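Local atomic coordinates of hypothetical protein (Staphylococcus aureus subsp. aureus, PDB entry 2IL5), a protein that is of unknown function but belongs to the Activator of Hsp90 ATPase homolog 1-like family, whose Bet v 1-like fold probably encloses a ligand-binding cavity. Residues Y30-T34 / L84-V90; D104-E109 / M120-S126. One frame throughout, in Å; residues are numbered along the deposited sequence.

How the contacts relate
Followed from the N terminus, the chain shows how a helix-grip fold is built of contacts in series. Strand 12-22 leads into helix 26-32, on which segment 30-34 lies; this meets the hairpin segment 84-90, with strands 50-55, 62-68 and most of 74-85 lying between in sequence, and contact 1 closes that long loop. Contact 2 then opens and closes a short one, the hairpin of strands 104-112 and 118-128. The two loops neither nest nor cross. They meet where strand 89-94 lies beside 104-112, with Val90 O 2.8 Å from Val108 N in a probable hydrogen bond. Contact 1 thus fastens a helix to the sheet, while contact 2 continues that sheet towards strand 12-22.

Contact 1: Y30-T34 / L84-V90; sequences YEAWT and LVMDEYV
A single aromatic ring laid against a beta turn can fasten a helix to a sheet, and Tyr30 does so here without any hydrogen bond between the two segments. Tyr30 and Glu31 are helical (phi/psi near -60/-40); Trp33 N bonds to Tyr30 O (3.1 Å), which also accepts Thr34 OG1 (3.0 Å; chi1 p), and Thr34 N bonds to Glu31 O (3.0 Å). Strands 74-85 and 89-94 are joined through Met86, Asp87 (phi/psi 64/14) and Glu88. A classic beta bulge sets Glu88 and Tyr89 opposite Val85, with Glu88 N and Tyr89 N both 2.9 Å from Val85 O and Val85 N 2.8 Å from Tyr89 O.

Tyr30, chi1 t, points toward this turn, its CA 5.1 Å from that of Asp87. Asp87 N and Met86 CA lie over one ring face: Tyr30 CG is 3.4 Å from Asp87 N, and Met86 CA makes a CH-pi contact 4.1 Å from the ring centroid. Tyr30 CE2 approaches Val85 O at 3.2 Å.

Apolar contacts add to this. Val90 CG2 meets Tyr30 CE2 (3.6 Å), Thr34 CG2 (4.0 Å) and Trp33 CB (4.3 Å), while Thr34 CG2 touches Leu84 CD2 (3.8 Å).

Trp33 carries the contact into the core, edge-to-face with Trp42 and Phe110 and against Phe158 and Met161 of helix 136-166, while Val90 pairs with Val108 of strand 104-112.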
loop_
_atom_site.group_PDB
_atom_site.type_symbol
_atom_site.label_atom_id
_atom_site.label_comp_id
_atom_site.label_asym_id
_atom_site.label_seq_id
_atom_site.Cartn_x
_atom_site.Cartn_y
_atom_site.Cartn_z
ATOM N N TYR A 30 -12.423 -3.072 3.426
ATOM C CA TYR A 30 -12.340 -1.622 3.220
ATOM C C TYR A 30 -11.922 -0.948 4.510
ATOM O O TYR A 30 -11.092 -0.063 4.499
ATOM C CB TYR A 30 -13.673 -1.062 2.703
ATOM C CG TYR A 30 -13.711 0.451 2.501
ATOM C CD1 TYR A 30 -14.237 1.307 3.498
ATOM C CD2 TYR A 30 -13.255 1.032 1.301
ATOM C CE1 TYR A 30 -14.267 2.692 3.324
ATOM C CE2 TYR A 30 -13.275 2.411 1.113
ATOM C CZ TYR A 30 -13.781 3.242 2.114
ATOM O OH TYR A 30 -13.823 4.620 1.894
ATOM N N GLU A 31 -12.516 -1.364 5.618
ATOM C CA GLU A 31 -12.142 -0.878 6.939
ATOM C C GLU A 31 -10.630 -0.994 7.239
ATOM O O GLU A 31 -10.039 -0.071 7.829
ATOM C CB GLU A 31 -12.950 -1.617 8.009
ATOM C CG GLU A 31 -12.869 -1.000 9.417
ATOM C CD GLU A 31 -13.781 -1.702 10.468
ATOM O OE1 GLU A 31 -13.674 -2.931 10.691
ATOM O OE2 GLU A 31 -14.596 -0.998 11.091
ATOM N N ALA A 32 -10.013 -2.116 6.848
ATOM C CA ALA A 32 -8.564 -2.343 7.059
ATOM C C ALA A 32 -7.699 -1.208 6.518
ATOM O O ALA A 32 -6.642 -0.910 7.089
ATOM C CB ALA A 32 -8.144 -3.670 6.438
ATOM N N TRP A 33 -8.197 -0.564 5.442
ATOM C CA TRP A 33 -7.504 0.441 4.642
ATOM C C TRP A 33 -7.764 1.840 5.142
ATOM O O TRP A 33 -7.094 2.776 4.719
ATOM C CB TRP A 33 -7.930 0.385 3.150
ATOM C CG TRP A 33 -7.257 -0.745 2.347
ATOM C CD1 TRP A 33 -7.670 -2.067 2.259
ATOM C CD2 TRP A 33 -6.085 -0.639 1.522
ATOM N NE1 TRP A 33 -6.820 -2.775 1.425
ATOM C CE2 TRP A 33 -5.838 -1.928 0.968
ATOM C CE3 TRP A 33 -5.209 0.413 1.198
ATOM C CZ2 TRP A 33 -4.746 -2.181 0.093
ATOM C CZ3 TRP A 33 -4.107 0.148 0.333
ATOM C CH2 TRP A 33 -3.890 -1.129 -0.194
ATOM N N THR A 34 -8.747 1.979 6.025
ATOM C CA THR A 34 -9.297 3.309 6.305
ATOM C C THR A 34 -9.478 3.561 7.772
ATOM O O THR A 34 -9.945 4.631 8.175
ATOM C CB THR A 34 -10.648 3.567 5.564
ATOM O OG1 THR A 34 -11.567 2.542 5.902
ATOM C CG2 THR A 34 -10.442 3.627 4.038
ATOM N N LEU A 84 -12.017 8.157 -1.661
ATOM C CA LEU A 84 -12.562 7.237 -0.646
ATOM C C LEU A 84 -14.033 6.997 -0.967
ATOM O O LEU A 84 -14.898 7.835 -0.686
ATOM C CB LEU A 84 -12.449 7.852 0.764
ATOM C CG LEU A 84 -11.024 7.958 1.328
ATOM C CD1 LEU A 84 -10.968 8.810 2.543
ATOM C CD2 LEU A 84 -10.449 6.565 1.635
ATOM N N VAL A 85 -14.328 5.873 -1.594
ATOM C CA VAL A 85 -15.704 5.522 -1.713
ATOM C C VAL A 85 -16.025 4.255 -0.909
ATOM O O VAL A 85 -15.407 3.195 -1.090
ATOM C CB VAL A 85 -16.294 5.740 -3.174
ATOM C CG1 VAL A 85 -15.215 5.991 -4.268
ATOM C CG2 VAL A 85 -17.452 4.756 -3.568
HETATM N N MSE A 86 -16.943 4.430 0.047
HETATM C CA MSE A 86 -17.330 3.426 1.041
HETATM C C MSE A 86 -17.545 2.005 0.549
HETATM O O MSE A 86 -18.430 1.757 -0.272
HETATM C CB MSE A 86 -18.596 3.860 1.743
HETATM C CG MSE A 86 -18.882 3.015 2.972
HETATM SE SE MSE A 86 -20.695 3.168 3.617
HETATM C CE MSE A 86 -20.907 5.125 3.683
ATOM N N ASP A 87 -16.718 1.094 1.092
ATOM C CA ASP A 87 -16.709 -0.357 0.818
ATOM C C ASP A 87 -16.339 -0.649 -0.623
ATOM O O ASP A 87 -16.510 -1.766 -1.098
ATOM C CB ASP A 87 -18.068 -1.033 1.175
ATOM C CG ASP A 87 -18.446 -0.859 2.611
ATOM O OD1 ASP A 87 -17.559 -0.621 3.456
ATOM O OD2 ASP A 87 -19.651 -0.984 2.923
ATOM N N GLU A 88 -15.810 0.348 -1.326
ATOM C CA GLU A 88 -15.707 0.247 -2.777
ATOM C C GLU A 88 -14.332 0.616 -3.343
ATOM O O GLU A 88 -13.807 -0.064 -4.235
ATOM C CB GLU A 88 -16.807 1.105 -3.428
ATOM C CG GLU A 88 -16.888 0.959 -4.916
ATOM C CD GLU A 88 -17.949 1.840 -5.575
ATOM O OE1 GLU A 88 -18.941 2.229 -4.898
ATOM O OE2 GLU A 88 -17.790 2.115 -6.793
ATOM N N TYR A 89 -13.738 1.692 -2.852
ATOM C CA TYR A 89 -12.591 2.219 -3.575
ATOM C C TYR A 89 -11.790 3.145 -2.753
ATOM O O TYR A 89 -12.312 4.092 -2.168
ATOM C CB TYR A 89 -13.032 2.889 -4.892
ATOM C CG TYR A 89 -11.929 3.392 -5.814
ATOM C CD1 TYR A 89 -10.956 2.536 -6.333
ATOM C CD2 TYR A 89 -11.909 4.731 -6.229
ATOM C CE1 TYR A 89 -9.937 3.014 -7.201
ATOM C CE2 TYR A 89 -10.926 5.214 -7.102
ATOM C CZ TYR A 89 -9.948 4.353 -7.577
ATOM O OH TYR A 89 -8.994 4.852 -8.446
ATOM N N VAL A 90 -10.503 2.838 -2.708
ATOM C CA VAL A 90 -9.509 3.746 -2.168
ATOM C C VAL A 90 -8.443 4.079 -3.252
ATOM O O VAL A 90 -7.850 3.179 -3.855
ATOM C CB VAL A 90 -8.809 3.159 -0.879
ATOM C CG1 VAL A 90 -7.768 4.136 -0.343
ATOM C CG2 VAL A 90 -9.810 2.825 0.207
#

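Contact 2: D104-E109 / M120-S126; sequences DVIEVE and MLFYYRS
This antiparallel beta hairpin contact joins strands 104-112 and 118-128 in the curved sheet of the Bet v 1-like fold. The segments run at 169°, axes at closest 4.6 Å apart. The hydrogen-bonded pairs join Val105 N to Arg125 O (3.0 Å), Arg125 N to Val105 O (2.9 Å), Glu107 N to Tyr123 O (2.8 Å), Tyr123 N to Glu107 O (2.7 Å), and Glu109 N to Leu121 O and Leu121 N to Glu109 O (both 2.8 Å). Ile106-Tyr124 and Val108-Phe122 are non-hydrogen-bonded.

Ile106, Val108, Phe122 and Tyr124 (both aromatic chi1 t) share one face, with Ile106 CG2 3.7 Å from Phe122 CE1 and Ile106 CG1 3.9 Å from Tyr124 CD1. On the other, the Arg125 guanidinium lies over Val105 CB, and Arg125 NH1 bonds to Tyr123 OH (3.0 Å), which also meets Glu15. At the pair's end, on the Tyr124 side, Asp104 OD1 accepts Ser126 OG (2.9 Å), also bonded to Tyr146 OH.

The Phe122 face lies under helix 136-166 (Phe154, Phe158); strands 89-94 and 12-22 flank the hairpin.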
loop_
_atom_site.group_PDB
_atom_site.type_symbol
_atom_site.label_atom_id
_atom_site.label_comp_id
_atom_site.label_asym_id
_atom_site.label_seq_id
_atom_site.Cartn_x
_atom_site.Cartn_y
_atom_site.Cartn_z
ATOM N N ASP A 104 4.200 7.722 -5.344
ATOM C CA ASP A 104 3.610 6.501 -5.789
ATOM C C ASP A 104 2.072 6.577 -5.640
ATOM O O ASP A 104 1.522 7.282 -4.799
ATOM C CB ASP A 104 4.149 5.319 -5.018
ATOM C CG ASP A 104 5.689 5.280 -4.973
ATOM O OD1 ASP A 104 6.369 5.845 -5.879
ATOM O OD2 ASP A 104 6.198 4.619 -4.026
ATOM N N VAL A 105 1.420 5.795 -6.481
ATOM C CA VAL A 105 -0.026 5.759 -6.565
ATOM C C VAL A 105 -0.480 4.378 -6.157
ATOM O O VAL A 105 0.027 3.406 -6.643
ATOM C CB VAL A 105 -0.510 6.123 -8.024
ATOM C CG1 VAL A 105 -1.944 5.642 -8.281
ATOM C CG2 VAL A 105 -0.338 7.647 -8.281
ATOM N N ILE A 106 -1.435 4.325 -5.245
ATOM C CA ILE A 106 -2.221 3.112 -4.968
ATOM C C ILE A 106 -3.692 3.305 -5.392
ATOM O O ILE A 106 -4.312 4.289 -5.040
ATOM C CB ILE A 106 -2.165 2.763 -3.448
ATOM C CG1 ILE A 106 -0.776 2.175 -3.107
ATOM C CG2 ILE A 106 -3.313 1.794 -3.043
ATOM C CD1 ILE A 106 -0.538 1.926 -1.577
ATOM N N GLU A 107 -4.233 2.379 -6.174
ATOM C CA GLU A 107 -5.685 2.360 -6.455
ATOM C C GLU A 107 -6.169 0.957 -6.151
ATOM O O GLU A 107 -5.660 0.003 -6.709
ATOM C CB GLU A 107 -5.996 2.765 -7.875
ATOM C CG GLU A 107 -5.532 4.186 -8.176
ATOM C CD GLU A 107 -5.647 4.616 -9.608
ATOM O OE1 GLU A 107 -5.908 3.778 -10.495
ATOM O OE2 GLU A 107 -5.505 5.850 -9.860
ATOM N N VAL A 108 -7.096 0.838 -5.204
ATOM C CA VAL A 108 -7.545 -0.456 -4.760
ATOM C C VAL A 108 -9.090 -0.499 -4.752
ATOM O O VAL A 108 -9.753 0.324 -4.126
ATOM C CB VAL A 108 -6.882 -0.898 -3.389
ATOM C CG1 VAL A 108 -7.245 0.050 -2.270
ATOM C CG2 VAL A 108 -7.281 -2.368 -3.028
ATOM N N GLU A 109 -9.642 -1.467 -5.488
ATOM C CA GLU A 109 -11.067 -1.643 -5.569
ATOM C C GLU A 109 -11.539 -2.938 -4.882
ATOM O O GLU A 109 -10.890 -3.974 -4.988
ATOM C CB GLU A 109 -11.520 -1.577 -7.030
ATOM C CG GLU A 109 -12.879 -0.902 -7.168
ATOM C CD GLU A 109 -13.349 -0.706 -8.594
ATOM O OE1 GLU A 109 -12.577 -0.943 -9.559
ATOM O OE2 GLU A 109 -14.514 -0.269 -8.735
HETATM N N MSE A 120 -10.546 -8.237 -4.062
HETATM C CA MSE A 120 -9.777 -7.032 -3.906
HETATM C C MSE A 120 -8.804 -6.933 -5.049
HETATM O O MSE A 120 -7.956 -7.806 -5.229
HETATM C CB MSE A 120 -9.056 -7.010 -2.571
HETATM C CG MSE A 120 -8.298 -5.710 -2.304
HETATM SE SE MSE A 120 -7.174 -5.790 -0.701
HETATM C CE MSE A 120 -5.603 -6.677 -1.373
ATOM N N LEU A 121 -8.959 -5.843 -5.813
ATOM C CA LEU A 121 -8.122 -5.522 -6.950
ATOM C C LEU A 121 -7.230 -4.283 -6.655
ATOM O O LEU A 121 -7.694 -3.132 -6.503
ATOM C CB LEU A 121 -8.959 -5.361 -8.215
ATOM C CG LEU A 121 -9.870 -6.556 -8.562
ATOM C CD1 LEU A 121 -10.927 -6.178 -9.599
ATOM C CD2 LEU A 121 -9.025 -7.746 -9.036
ATOM N N PHE A 122 -5.941 -4.575 -6.556
ATOM C CA PHE A 122 -4.950 -3.601 -6.142
ATOM C C PHE A 122 -4.074 -3.209 -7.321
ATOM O O PHE A 122 -3.514 -4.078 -7.992
ATOM C CB PHE A 122 -4.116 -4.181 -4.952
ATOM C CG PHE A 122 -2.855 -3.372 -4.608
ATOM C CD1 PHE A 122 -2.924 -2.282 -3.735
ATOM C CD2 PHE A 122 -1.587 -3.745 -5.134
ATOM C CE1 PHE A 122 -1.765 -1.592 -3.391
ATOM C CE2 PHE A 122 -0.419 -3.053 -4.818
ATOM C CZ PHE A 122 -0.492 -1.990 -3.933
ATOM N N TYR A 123 -3.938 -1.907 -7.547
ATOM C CA TYR A 123 -3.027 -1.378 -8.564
ATOM C C TYR A 123 -2.033 -0.418 -7.918
ATOM O O TYR A 123 -2.436 0.391 -7.122
ATOM C CB TYR A 123 -3.833 -0.621 -9.631
ATOM C CG TYR A 123 -2.975 0.227 -10.549
ATOM C CD1 TYR A 123 -2.317 -0.333 -11.630
ATOM C CD2 TYR A 123 -2.826 1.605 -10.331
ATOM C CE1 TYR A 123 -1.533 0.464 -12.523
ATOM C CE2 TYR A 123 -2.073 2.396 -11.198
ATOM C CZ TYR A 123 -1.420 1.807 -12.306
ATOM O OH TYR A 123 -0.627 2.569 -13.147
ATOM N N TYR A 124 -0.760 -0.496 -8.279
ATOM C CA TYR A 124 0.251 0.395 -7.766
ATOM C C TYR A 124 1.161 0.856 -8.890
ATOM O O TYR A 124 1.576 0.040 -9.727
ATOM C CB TYR A 124 1.056 -0.338 -6.714
ATOM C CG TYR A 124 2.378 0.265 -6.238
ATOM C CD1 TYR A 124 2.420 1.225 -5.217
ATOM C CD2 TYR A 124 3.604 -0.193 -6.769
ATOM C CE1 TYR A 124 3.645 1.722 -4.720
ATOM C CE2 TYR A 124 4.837 0.318 -6.320
ATOM C CZ TYR A 124 4.857 1.250 -5.291
ATOM O OH TYR A 124 6.090 1.730 -4.870
ATOM N N ARG A 125 1.477 2.152 -8.881
ATOM C CA ARG A 125 2.387 2.755 -9.861
ATOM C C ARG A 125 3.525 3.502 -9.153
ATOM O O ARG A 125 3.282 4.297 -8.247
ATOM C CB ARG A 125 1.640 3.687 -10.777
ATOM C CG ARG A 125 2.462 4.017 -11.987
ATOM C CD ARG A 125 1.796 4.935 -12.967
ATOM N NE ARG A 125 1.224 6.164 -12.442
ATOM C CZ ARG A 125 -0.092 6.382 -12.278
ATOM N NH1 ARG A 125 -1.003 5.429 -12.491
ATOM N NH2 ARG A 125 -0.511 7.549 -11.851
ATOM N N SER A 126 4.759 3.220 -9.550
ATOM C CA SER A 126 5.914 3.889 -8.962
ATOM C C SER A 126 6.963 4.227 -10.002
ATOM O O SER A 126 7.275 3.401 -10.834
ATOM C CB SER A 126 6.582 2.996 -7.912
ATOM O OG SER A 126 7.654 3.707 -7.310
#